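Local coordinates for capsule biosynthesis protein CapD small chain (PDB 3G9K), which is the nucleophile-bearing chain of a two-chain transpeptidase that cleaves the poly-gamma-D-glutamate capsule and links it by an amide bond to meso-diaminopimelic acid of the peptidoglycan, at residues H3-I7 and Q150-K154; P88-K92 and I103-R108; Y107-F111 and F145-V149. All blocks are in the same frame, centred on the assembly; numbering follows the deposited sequence.

Interaction 1. Residues H3-I7 and Q150-K154; sequences HFVII and QALIK
Strands 3-7 and 150-154, both in regular beta conformation, run nearly parallel (15° between their directions) with axes 6.0 Å apart at closest approach, but they belong to different sheets. V5 lies opposite A151, their CA atoms 5.9 Å apart. L152 and I7 are the main packing pair. L152 (m,t) points its CA-CB bond toward strand 3-7 and pushes CD1 against the backbone, 3.4 Å from V5 O and 3.5 Å from I7 N. I7 (m,t) points back, with CG1 3.8 Å from L152 CD1 and CD1 4.2 Å from K154 CB. Q150 (chi1 m) sets CG 3.2 Å from H3 O. V5 (t) fills the middle, its CG2 3.5 Å from Q150 O and its CG1 4.1 Å from L152 CB. All these residues are buried, and the contact rests on van der Waals packing. Backbone hydrogen bonds are made within each sheet instead: I6 pairs with V14, L152 with G73 and A151 with A164, and V5 to I7 also pair antiparallel with a strand of the other chain of the enzyme. Such face-to-face packing of two beta sheets is characteristic of the four-layer alpha-beta-beta-alpha core of the Ntn-hydrolase fold, to which gamma-glutamyltransferases belong.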
ATOM      1  N   HIS B   3       1.540   0.206  -2.951  1.00 15.65           N
ATOM      2  CA  HIS B   3       0.153   0.083  -3.277  1.00 14.92           C
ATOM      3  C   HIS B   3      -0.022  -0.198  -4.786  1.00 15.41           C
ATOM      4  O   HIS B   3       0.588   0.502  -5.597  1.00 14.56           O
ATOM      5  CB  HIS B   3      -0.619   1.307  -2.950  1.00 15.47           C
ATOM      6  CG  HIS B   3      -2.070   1.057  -3.028  1.00 16.02           C
ATOM      7  ND1 HIS B   3      -2.815   1.390  -4.129  1.00 16.99           N
ATOM      8  CD2 HIS B   3      -2.894   0.390  -2.201  1.00 14.13           C
ATOM      9  CE1 HIS B   3      -4.041   0.940  -3.974  1.00 13.63           C
ATOM     10  NE2 HIS B   3      -4.116   0.347  -2.801  1.00 18.75           N
ATOM     11  N   PHE B   4      -0.828  -1.208  -5.143  1.00 13.78           N
ATOM     12  CA  PHE B   4      -1.222  -1.419  -6.553  1.00 15.08           C
ATOM     13  C   PHE B   4      -2.765  -1.557  -6.735  1.00 15.30           C
ATOM     14  O   PHE B   4      -3.527  -1.776  -5.789  1.00 14.18           O
ATOM     15  CB  PHE B   4      -0.413  -2.590  -7.159  1.00 15.39           C
ATOM     16  CG  PHE B   4      -0.774  -3.927  -6.582  1.00 14.97           C
ATOM     17  CD1 PHE B   4      -0.140  -4.386  -5.450  1.00 14.60           C
ATOM     18  CD2 PHE B   4      -1.839  -4.678  -7.117  1.00 17.10           C
ATOM     19  CE1 PHE B   4      -0.464  -5.608  -4.901  1.00 15.48           C
ATOM     20  CE2 PHE B   4      -2.176  -5.890  -6.601  1.00 16.92           C
ATOM     21  CZ  PHE B   4      -1.497  -6.365  -5.467  1.00 17.81           C
ATOM     22  N   VAL B   5      -3.205  -1.359  -7.981  1.00 15.30           N
ATOM     23  CA  VAL B   5      -4.606  -1.476  -8.379  1.00 16.27           C
ATOM     24  C   VAL B   5      -4.666  -2.218  -9.702  1.00 16.46           C
ATOM     25  O   VAL B   5      -3.845  -1.958 -10.600  1.00 15.50           O
ATOM     26  CB  VAL B   5      -5.262  -0.092  -8.530  1.00 15.87           C
ATOM     27  CG1 VAL B   5      -6.806  -0.240  -8.735  1.00 14.39           C
ATOM     28  CG2 VAL B   5      -4.906   0.784  -7.296  1.00 14.82           C
ATOM     29  N   ILE B   6      -5.597  -3.154  -9.777  1.00 18.19           N
ATOM     30  CA  ILE B   6      -5.839  -3.947 -10.992  1.00 18.68           C
ATOM     31  C   ILE B   6      -7.319  -3.939 -11.304  1.00 19.07           C
ATOM     32  O   ILE B   6      -8.108  -4.032 -10.404  1.00 18.88           O
ATOM     33  CB  ILE B   6      -5.410  -5.363 -10.799  1.00 19.01           C
ATOM     34  CG1 ILE B   6      -3.946  -5.383 -10.370  1.00 19.45           C
ATOM     35  CG2 ILE B   6      -5.598  -6.185 -12.130  1.00 20.32           C
ATOM     36  CD1 ILE B   6      -3.458  -6.765 -10.022  1.00 20.16           C
ATOM     37  N   ILE B   7      -7.669  -3.800 -12.581  1.00 19.67           N
ATOM     38  CA  ILE B   7      -9.064  -4.033 -13.014  1.00 20.93           C
ATOM     39  C   ILE B   7      -9.059  -4.981 -14.179  1.00 21.05           C
ATOM     40  O   ILE B   7      -8.221  -4.838 -15.075  1.00 21.93           O
ATOM     41  CB  ILE B   7      -9.775  -2.737 -13.423  1.00 20.61           C
ATOM     42  CG1 ILE B   7      -9.684  -1.702 -12.285  1.00 20.89           C
ATOM     43  CG2 ILE B   7     -11.209  -3.057 -13.834  1.00 20.94           C
ATOM     44  CD1 ILE B   7     -10.399  -0.391 -12.585  1.00 20.18           C
ATOM     45  N   GLN B 150      -1.358   5.348  -6.292  1.00 16.18           N
ATOM     46  CA  GLN B 150      -1.578   4.564  -7.497  1.00 16.22           C
ATOM     47  C   GLN B 150      -3.071   4.347  -7.634  1.00 16.53           C
ATOM     48  O   GLN B 150      -3.723   4.029  -6.656  1.00 16.12           O
ATOM     49  CB  GLN B 150      -0.910   3.200  -7.375  1.00 17.05           C
ATOM     50  CG  GLN B 150       0.513   3.305  -7.140  1.00 14.76           C
ATOM     51  CD  GLN B 150       1.316   3.693  -8.374  1.00 17.47           C
ATOM     52  OE1 GLN B 150       0.963   3.405  -9.554  1.00 19.99           O
ATOM     53  NE2 GLN B 150       2.410   4.326  -8.113  1.00 13.44           N
ATOM     54  N   ALA B 151      -3.582   4.476  -8.851  1.00 16.00           N
ATOM     55  CA  ALA B 151      -5.025   4.399  -9.085  1.00 16.65           C
ATOM     56  C   ALA B 151      -5.334   3.873 -10.510  1.00 17.14           C
ATOM     57  O   ALA B 151      -4.499   3.986 -11.436  1.00 16.59           O
ATOM     58  CB  ALA B 151      -5.624   5.777  -8.923  1.00 16.50           C
ATOM     59  N   LEU B 152      -6.495   3.249 -10.650  1.00 18.04           N
ATOM     60  CA  LEU B 152      -7.130   3.035 -11.970  1.00 18.05           C
ATOM     61  C   LEU B 152      -8.537   3.582 -11.898  1.00 19.41           C
ATOM     62  O   LEU B 152      -9.151   3.587 -10.842  1.00 18.57           O
ATOM     63  CB  LEU B 152      -7.130   1.548 -12.383  1.00 18.78           C
ATOM     64  CG  LEU B 152      -5.790   0.876 -12.631  1.00 18.34           C
ATOM     65  CD1 LEU B 152      -6.060  -0.654 -12.789  1.00 18.09           C
ATOM     66  CD2 LEU B 152      -5.018   1.414 -13.853  1.00 17.33           C
ATOM     67  N   ILE B 153      -9.020   4.068 -13.029  1.00 20.85           N
ATOM     68  CA  ILE B 153     -10.375   4.534 -13.159  1.00 22.40           C
ATOM     69  C   ILE B 153     -10.986   3.842 -14.358  1.00 23.18           C
ATOM     70  O   ILE B 153     -10.442   3.945 -15.438  1.00 22.22           O
ATOM     71  CB  ILE B 153     -10.420   6.040 -13.444  1.00 23.09           C
ATOM     72  CG1 ILE B 153      -9.709   6.840 -12.346  1.00 22.85           C
ATOM     73  CG2 ILE B 153     -11.884   6.530 -13.619  1.00 21.82           C
ATOM     74  CD1 ILE B 153      -9.639   8.355 -12.653  1.00 22.97           C
ATOM     75  N   LYS B 154     -12.138   3.189 -14.169  1.00 24.51           N
ATOM     76  CA  LYS B 154     -12.903   2.652 -15.286  1.00 25.20           C
ATOM     77  C   LYS B 154     -14.099   3.552 -15.577  1.00 26.20           C
ATOM     78  O   LYS B 154     -14.886   3.824 -14.688  1.00 25.61           O
ATOM     79  CB  LYS B 154     -13.397   1.239 -15.005  1.00 25.61           C
ATOM     80  CG  LYS B 154     -14.235   0.666 -16.146  1.00 25.06           C
ATOM     81  CD  LYS B 154     -14.263  -0.840 -16.156  1.00 24.66           C
ATOM     82  CE  LYS B 154     -14.991  -1.336 -17.408  1.00 26.19           C
ATOM     83  NZ  LYS B 154     -15.414  -2.746 -17.246  1.00 26.77           N
TER

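Interaction 2. Residues P88-K92 and I103-R108; sequences PILDK and IINEYR
I89 (m,t) overlaps three side chains of segment 103-108: its CG2 lies 3.8 Å from I103 CG2 and 4.2 Å from I104 CG1, while its CD1 sits over one face of the R108 guanidinium, 3.7 Å from NH2. The register is I89 to I103, CA atoms 6.0 Å apart, close enough for I103 CG2 to reach within 3.6 Å of I89 O. Segment 88-92 is helical, kinked at P88, and K92 N bonds to P88 O (3.0 Å). One turn on from I89, K92 (m,t) lies over I103 (m,t), with K92 CB 4.1 Å from I103 CD1. Segment 103-108 is helical to N105; E106 leaves the helix at phi/psi -62/145, with its N bonded to I103 O (3.1 Å). E106 (t,t) brings OE1 to 2.6 Å from K92 NZ, in a salt bridge. A water weakly bonded to K92 NZ (3.3 Å) donates to Y107 O (3.3 Å). R108 NH2 makes a weak bond to I104 O (2.8 Å); NH1 bonds to F146 O and forms a salt bridge with D166. The two helices thus share an isoleucine core, and a salt bridge at its rim ties K92 of one to E106, the first residue past the other.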
ATOM      1  N   PRO B  88      -7.115  15.225   0.286  1.00 19.45           N
ATOM      2  CA  PRO B  88      -7.112  16.339  -0.659  1.00 19.61           C
ATOM      3  C   PRO B  88      -7.108  15.867  -2.135  1.00 19.37           C
ATOM      4  O   PRO B  88      -7.731  16.487  -2.990  1.00 19.60           O
ATOM      5  CB  PRO B  88      -5.849  17.124  -0.297  1.00 20.06           C
ATOM      6  CG  PRO B  88      -5.382  16.622   1.001  1.00 20.38           C
ATOM      7  CD  PRO B  88      -5.913  15.227   1.138  1.00 19.54           C
ATOM      8  N   ILE B  89      -6.485  14.730  -2.410  1.00 18.86           N
ATOM      9  CA  ILE B  89      -6.482  14.213  -3.773  1.00 19.45           C
ATOM     10  C   ILE B  89      -7.900  13.885  -4.252  1.00 19.71           C
ATOM     11  O   ILE B  89      -8.351  14.420  -5.270  1.00 19.77           O
ATOM     12  CB  ILE B  89      -5.540  12.998  -3.908  1.00 19.01           C
ATOM     13  CG1 ILE B  89      -4.080  13.470  -3.771  1.00 18.56           C
ATOM     14  CG2 ILE B  89      -5.796  12.322  -5.251  1.00 19.34           C
ATOM     15  CD1 ILE B  89      -3.065  12.334  -3.685  1.00 19.12           C
ATOM     16  N   LEU B  90      -8.606  13.060  -3.496  1.00 21.26           N
ATOM     17  CA  LEU B  90     -10.009  12.694  -3.790  1.00 22.36           C
ATOM     18  C   LEU B  90     -10.974  13.900  -3.713  1.00 23.32           C
ATOM     19  O   LEU B  90     -11.897  14.009  -4.528  1.00 23.81           O
ATOM     20  CB  LEU B  90     -10.454  11.532  -2.873  1.00 22.42           C
ATOM     21  CG  LEU B  90      -9.797  10.188  -3.261  1.00 23.44           C
ATOM     22  CD1 LEU B  90      -9.998   9.099  -2.230  1.00 20.90           C
ATOM     23  CD2 LEU B  90     -10.312   9.738  -4.642  1.00 22.09           C
ATOM     24  N   ASP B  91     -10.738  14.822  -2.777  1.00 24.87           N
ATOM     25  CA  ASP B  91     -11.526  16.073  -2.647  1.00 24.77           C
ATOM     26  C   ASP B  91     -11.453  16.893  -3.933  1.00 25.16           C
ATOM     27  O   ASP B  91     -12.470  17.299  -4.487  1.00 25.24           O
ATOM     28  CB  ASP B  91     -10.999  16.941  -1.492  1.00 25.40           C
ATOM     29  CG  ASP B  91     -11.753  18.256  -1.347  1.00 25.52           C
ATOM     30  OD1 ASP B  91     -12.980  18.188  -1.126  1.00 22.41           O
ATOM     31  OD2 ASP B  91     -11.128  19.344  -1.463  1.00 28.26           O
ATOM     32  N   LYS B  92     -10.245  17.128  -4.418  1.00 24.87           N
ATOM     33  CA  LYS B  92     -10.080  17.867  -5.668  1.00 25.19           C
ATOM     34  C   LYS B  92     -10.655  17.111  -6.886  1.00 24.88           C
ATOM     35  O   LYS B  92     -11.216  17.728  -7.810  1.00 24.84           O
ATOM     36  CB  LYS B  92      -8.605  18.215  -5.880  1.00 25.62           C
ATOM     37  CG  LYS B  92      -8.049  19.235  -4.882  1.00 26.13           C
ATOM     38  CD  LYS B  92      -6.570  19.496  -5.102  1.00 26.84           C
ATOM     39  CE  LYS B  92      -5.805  19.736  -3.791  1.00 29.40           C
ATOM     40  NZ  LYS B  92      -4.331  19.536  -3.973  1.00 28.40           N
ATOM     41  N   ILE B 103      -3.668  16.118 -10.261  1.00 18.37           N
ATOM     42  CA  ILE B 103      -3.879  16.242  -8.817  1.00 18.98           C
ATOM     43  C   ILE B 103      -2.800  15.486  -8.010  1.00 19.08           C
ATOM     44  O   ILE B 103      -2.208  16.029  -7.070  1.00 19.58           O
ATOM     45  CB  ILE B 103      -5.298  15.757  -8.429  1.00 19.17           C
ATOM     46  CG1 ILE B 103      -6.344  16.682  -9.063  1.00 20.56           C
ATOM     47  CG2 ILE B 103      -5.475  15.759  -6.893  1.00 18.60           C
ATOM     48  CD1 ILE B 103      -7.731  16.064  -9.229  1.00 18.35           C
ATOM     49  N   ILE B 104      -2.518  14.251  -8.414  1.00 18.52           N
ATOM     50  CA  ILE B 104      -1.448  13.447  -7.811  1.00 18.72           C
ATOM     51  C   ILE B 104      -0.068  14.104  -7.913  1.00 18.45           C
ATOM     52  O   ILE B 104       0.770  13.986  -7.001  1.00 17.60           O
ATOM     53  CB  ILE B 104      -1.482  12.001  -8.438  1.00 18.76           C
ATOM     54  CG1 ILE B 104      -2.651  11.239  -7.790  1.00 18.09           C
ATOM     55  CG2 ILE B 104      -0.163  11.229  -8.268  1.00 17.55           C
ATOM     56  CD1 ILE B 104      -2.908   9.807  -8.392  1.00 18.97           C
ATOM     57  N   ASN B 105       0.177  14.784  -9.031  1.00 19.34           N
ATOM     58  CA  ASN B 105       1.449  15.488  -9.263  1.00 19.77           C
ATOM     59  C   ASN B 105       1.645  16.734  -8.382  1.00 19.63           C
ATOM     60  O   ASN B 105       2.772  17.150  -8.153  1.00 18.84           O
ATOM     61  CB  ASN B 105       1.581  15.875 -10.759  1.00 20.15           C
ATOM     62  CG  ASN B 105       1.784  14.667 -11.666  1.00 20.29           C
ATOM     63  OD1 ASN B 105       1.743  14.791 -12.909  1.00 26.94           O
ATOM     64  ND2 ASN B 105       1.993  13.509 -11.077  1.00 15.99           N
ATOM     65  N   GLU B 106       0.547  17.304  -7.904  1.00 20.19           N
ATOM     66  CA  GLU B 106       0.553  18.558  -7.153  1.00 22.10           C
ATOM     67  C   GLU B 106       1.374  18.319  -5.892  1.00 22.81           C
ATOM     68  O   GLU B 106       1.290  17.249  -5.303  1.00 22.24           O
ATOM     69  CB  GLU B 106      -0.868  18.951  -6.748  1.00 22.06           C
ATOM     70  CG  GLU B 106      -1.030  20.398  -6.315  1.00 22.36           C
ATOM     71  CD  GLU B 106      -2.483  20.897  -6.231  1.00 25.30           C
ATOM     72  OE1 GLU B 106      -3.455  20.139  -6.393  1.00 28.48           O
ATOM     73  OE2 GLU B 106      -2.644  22.119  -5.993  1.00 33.60           O
ATOM     74  N   TYR B 107       2.102  19.339  -5.443  1.00 23.33           N
ATOM     75  CA  TYR B 107       2.862  19.238  -4.196  1.00 23.64           C
ATOM     76  C   TYR B 107       1.919  19.078  -2.996  1.00 22.94           C
ATOM     77  O   TYR B 107       0.811  19.600  -2.981  1.00 22.16           O
ATOM     78  CB  TYR B 107       3.744  20.490  -4.023  1.00 26.40           C
ATOM     79  CG  TYR B 107       4.823  20.618  -5.077  1.00 28.58           C
ATOM     80  CD1 TYR B 107       5.764  19.608  -5.249  1.00 31.36           C
ATOM     81  CD2 TYR B 107       4.914  21.757  -5.890  1.00 30.90           C
ATOM     82  CE1 TYR B 107       6.743  19.713  -6.180  1.00 32.69           C
ATOM     83  CE2 TYR B 107       5.916  21.873  -6.825  1.00 32.23           C
ATOM     84  CZ  TYR B 107       6.823  20.847  -6.971  1.00 32.98           C
ATOM     85  OH  TYR B 107       7.845  20.930  -7.907  1.00 34.26           O
ATOM     86  N   ARG B 108       2.385  18.367  -1.984  1.00 22.21           N
ATOM     87  CA  ARG B 108       1.534  17.958  -0.891  1.00 22.34           C
ATOM     88  C   ARG B 108       1.944  18.592   0.438  1.00 23.44           C
ATOM     89  O   ARG B 108       3.047  19.152   0.558  1.00 23.69           O
ATOM     90  CB  ARG B 108       1.578  16.439  -0.774  1.00 22.30           C
ATOM     91  CG  ARG B 108       0.905  15.746  -1.951  1.00 21.15           C
ATOM     92  CD  ARG B 108       1.145  14.264  -1.972  1.00 20.39           C
ATOM     93  NE  ARG B 108       0.625  13.722  -3.222  1.00 20.19           N
ATOM     94  CZ  ARG B 108       0.906  12.517  -3.714  1.00 17.63           C
ATOM     95  NH1 ARG B 108       1.614  11.648  -3.011  1.00 17.63           N
ATOM     96  NH2 ARG B 108       0.420  12.186  -4.916  1.00 20.47           N
TER
HETATM   97  O   HOH W   1      -2.100  19.099  -1.608  1.00 35.20           O

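Interaction 3. Residues Y107-F111 and F145-V149; sequences YRFTF and FFGGV
Segment 145-149, a loop leading into strand 150-155, passes segment 107-111 (loop 107-108, then strand) at 119° (CA 145 to 149 against CA 108 to 110), with R108 and F146 closest, CA atoms 6.6 Å apart. F145 (chi1 t, helical phi/psi) brings CE2 to 3.8 Å from T110 OG1, which meets the ring at its edge; F145 also has a cation-pi contact with R81. F146 (chi1 m, phi/psi -95/13) turns its ring to the strand backbone, T110 N at the ring edge (4.0 Å from CE1), with CD1 3.8 Å from R108 CB and 4.1 Å from T110 CG2, and CE1 3.9 Å from F109 CA. F146 O accepts the one hydrogen bond between the segments, from R108 NH1 (2.8 Å, 154°). G147 stands at 103/-153, where a CB would jam against the preceding carbonyl; its O receives R169 NE. G148 N, 4.1 Å from R108 NH1, lies at the guanidinium edge and bonds to S76 OG. V149 (t) closes the run, CG2 3.7 Å from R108 NH2, and its N bonds to D166, the salt-bridge partner of R108. Contacts with R81 and R169, which bind poly-gamma-D-glutamate, are consistent with a second-shell place beside the substrate site.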
ATOM      1  N   TYR B 107       2.102  19.339  -5.443  1.00 23.33           N
ATOM      2  CA  TYR B 107       2.862  19.238  -4.196  1.00 23.64           C
ATOM      3  C   TYR B 107       1.919  19.078  -2.996  1.00 22.94           C
ATOM      4  O   TYR B 107       0.811  19.600  -2.981  1.00 22.16           O
ATOM      5  CB  TYR B 107       3.744  20.490  -4.023  1.00 26.40           C
ATOM      6  CG  TYR B 107       4.823  20.618  -5.077  1.00 28.58           C
ATOM      7  CD1 TYR B 107       5.764  19.608  -5.249  1.00 31.36           C
ATOM      8  CD2 TYR B 107       4.914  21.757  -5.890  1.00 30.90           C
ATOM      9  CE1 TYR B 107       6.743  19.713  -6.180  1.00 32.69           C
ATOM     10  CE2 TYR B 107       5.916  21.873  -6.825  1.00 32.23           C
ATOM     11  CZ  TYR B 107       6.823  20.847  -6.971  1.00 32.98           C
ATOM     12  OH  TYR B 107       7.845  20.930  -7.907  1.00 34.26           O
ATOM     13  N   ARG B 108       2.385  18.367  -1.984  1.00 22.21           N
ATOM     14  CA  ARG B 108       1.534  17.958  -0.891  1.00 22.34           C
ATOM     15  C   ARG B 108       1.944  18.592   0.438  1.00 23.44           C
ATOM     16  O   ARG B 108       3.047  19.152   0.558  1.00 23.69           O
ATOM     17  CB  ARG B 108       1.578  16.439  -0.774  1.00 22.30           C
ATOM     18  CG  ARG B 108       0.905  15.746  -1.951  1.00 21.15           C
ATOM     19  CD  ARG B 108       1.145  14.264  -1.972  1.00 20.39           C
ATOM     20  NE  ARG B 108       0.625  13.722  -3.222  1.00 20.19           N
ATOM     21  CZ  ARG B 108       0.906  12.517  -3.714  1.00 17.63           C
ATOM     22  NH1 ARG B 108       1.614  11.648  -3.011  1.00 17.63           N
ATOM     23  NH2 ARG B 108       0.420  12.186  -4.916  1.00 20.47           N
ATOM     24  N   PHE B 109       1.043  18.473   1.410  1.00 24.49           N
ATOM     25  CA  PHE B 109       1.305  18.851   2.804  1.00 25.79           C
ATOM     26  C   PHE B 109       0.621  17.886   3.755  1.00 26.43           C
ATOM     27  O   PHE B 109      -0.457  17.360   3.455  1.00 26.30           O
ATOM     28  CB  PHE B 109       0.783  20.266   3.085  1.00 25.47           C
ATOM     29  CG  PHE B 109      -0.692  20.417   2.851  1.00 24.43           C
ATOM     30  CD1 PHE B 109      -1.165  20.827   1.613  1.00 25.65           C
ATOM     31  CD2 PHE B 109      -1.596  20.140   3.844  1.00 24.80           C
ATOM     32  CE1 PHE B 109      -2.520  20.956   1.383  1.00 25.36           C
ATOM     33  CE2 PHE B 109      -2.953  20.255   3.626  1.00 24.10           C
ATOM     34  CZ  PHE B 109      -3.419  20.673   2.392  1.00 26.91           C
ATOM     35  N   THR B 110       1.233  17.684   4.915  1.00 27.84           N
ATOM     36  CA  THR B 110       0.622  16.903   5.998  1.00 29.52           C
ATOM     37  C   THR B 110       0.882  17.593   7.337  1.00 31.43           C
ATOM     38  O   THR B 110       1.742  18.450   7.429  1.00 31.93           O
ATOM     39  CB  THR B 110       1.202  15.465   6.083  1.00 29.32           C
ATOM     40  OG1 THR B 110       2.588  15.522   6.434  1.00 29.60           O
ATOM     41  CG2 THR B 110       1.047  14.733   4.730  1.00 27.10           C
ATOM     42  N   PHE B 111       0.160  17.171   8.367  1.00 33.50           N
ATOM     43  CA  PHE B 111       0.267  17.767   9.696  1.00 35.27           C
ATOM     44  C   PHE B 111       0.637  16.738  10.748  1.00 36.76           C
ATOM     45  O   PHE B 111       0.170  15.603  10.711  1.00 36.43           O
ATOM     46  CB  PHE B 111      -1.040  18.438  10.050  1.00 36.09           C
ATOM     47  CG  PHE B 111      -1.353  19.598   9.169  1.00 37.32           C
ATOM     48  CD1 PHE B 111      -2.124  19.430   8.027  1.00 38.99           C
ATOM     49  CD2 PHE B 111      -0.827  20.845   9.442  1.00 38.24           C
ATOM     50  CE1 PHE B 111      -2.399  20.500   7.202  1.00 38.20           C
ATOM     51  CE2 PHE B 111      -1.104  21.910   8.620  1.00 39.11           C
ATOM     52  CZ  PHE B 111      -1.897  21.728   7.495  1.00 38.13           C
ATOM     53  N   PHE B 145       8.292  10.614   1.442  1.00 32.83           N
ATOM     54  CA  PHE B 145       7.578  11.029   2.646  1.00 30.39           C
ATOM     55  C   PHE B 145       6.110  11.323   2.364  1.00 26.89           C
ATOM     56  O   PHE B 145       5.254  11.097   3.201  1.00 26.21           O
ATOM     57  CB  PHE B 145       8.239  12.289   3.230  1.00 30.16           C
ATOM     58  CG  PHE B 145       7.624  12.758   4.502  1.00 28.06           C
ATOM     59  CD1 PHE B 145       8.000  12.200   5.713  1.00 29.01           C
ATOM     60  CD2 PHE B 145       6.623  13.730   4.497  1.00 30.33           C
ATOM     61  CE1 PHE B 145       7.430  12.605   6.867  1.00 27.68           C
ATOM     62  CE2 PHE B 145       6.032  14.138   5.668  1.00 28.81           C
ATOM     63  CZ  PHE B 145       6.440  13.579   6.863  1.00 29.62           C
ATOM     64  N   PHE B 146       5.828  11.883   1.201  1.00 24.52           N
ATOM     65  CA  PHE B 146       4.467  12.301   0.879  1.00 22.97           C
ATOM     66  C   PHE B 146       3.703  11.238   0.098  1.00 22.05           C
ATOM     67  O   PHE B 146       2.646  11.518  -0.463  1.00 21.91           O
ATOM     68  CB  PHE B 146       4.500  13.647   0.162  1.00 23.59           C
ATOM     69  CG  PHE B 146       4.903  14.779   1.075  1.00 23.23           C
ATOM     70  CD1 PHE B 146       3.986  15.344   1.926  1.00 24.79           C
ATOM     71  CD2 PHE B 146       6.195  15.230   1.111  1.00 24.10           C
ATOM     72  CE1 PHE B 146       4.355  16.364   2.781  1.00 24.42           C
ATOM     73  CE2 PHE B 146       6.566  16.273   1.963  1.00 23.48           C
ATOM     74  CZ  PHE B 146       5.647  16.816   2.796  1.00 25.65           C
ATOM     75  N   GLY B 147       4.258  10.031   0.053  1.00 20.98           N
ATOM     76  CA  GLY B 147       3.495   8.847  -0.396  1.00 20.79           C
ATOM     77  C   GLY B 147       3.790   8.388  -1.802  1.00 20.59           C
ATOM     78  O   GLY B 147       4.852   8.630  -2.318  1.00 21.61           O
ATOM     79  N   GLY B 148       2.807   7.743  -2.421  1.00 20.29           N
ATOM     80  CA  GLY B 148       2.976   7.078  -3.726  1.00 19.28           C
ATOM     81  C   GLY B 148       1.643   6.571  -4.214  1.00 18.22           C
ATOM     82  O   GLY B 148       1.404   5.328  -4.230  1.00 19.11           O
ATOM     83  N   VAL B 149       0.785   7.505  -4.593  1.00 17.65           N
ATOM     84  CA  VAL B 149      -0.626   7.206  -4.907  1.00 17.70           C
ATOM     85  C   VAL B 149      -0.678   6.488  -6.263  1.00 17.34           C
ATOM     86  O   VAL B 149      -0.105   6.956  -7.251  1.00 17.39           O
ATOM     87  CB  VAL B 149      -1.502   8.478  -4.936  1.00 18.71           C
ATOM     88  CG1 VAL B 149      -2.968   8.143  -5.363  1.00 17.25           C
ATOM     89  CG2 VAL B 149      -1.462   9.240  -3.563  1.00 15.98           C
TER

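Overall arrangement
Interactions 2 and 3 form one unit, with centres about 9 Å apart: they share R108, and V149 packs against both helices, its CG1 3.5 Å from I104 CD1 and its CG2 3.5 Å from I89 CD1. Interaction 1 lies about 16 Å from interaction 2 and 19 Å from interaction 3 (centre to centre) and encloses both along the chain; V149 runs directly into Q150, so the loop of interaction 3 continues as a strand of interaction 1. Interactions 1 and 3 both come near the active site. The H3 side chain is about 6 Å from that of the nucleophile T1 and 9 Å from a bound glutamate, whereas the F145 side chain is about 6 Å from a bound glutamate.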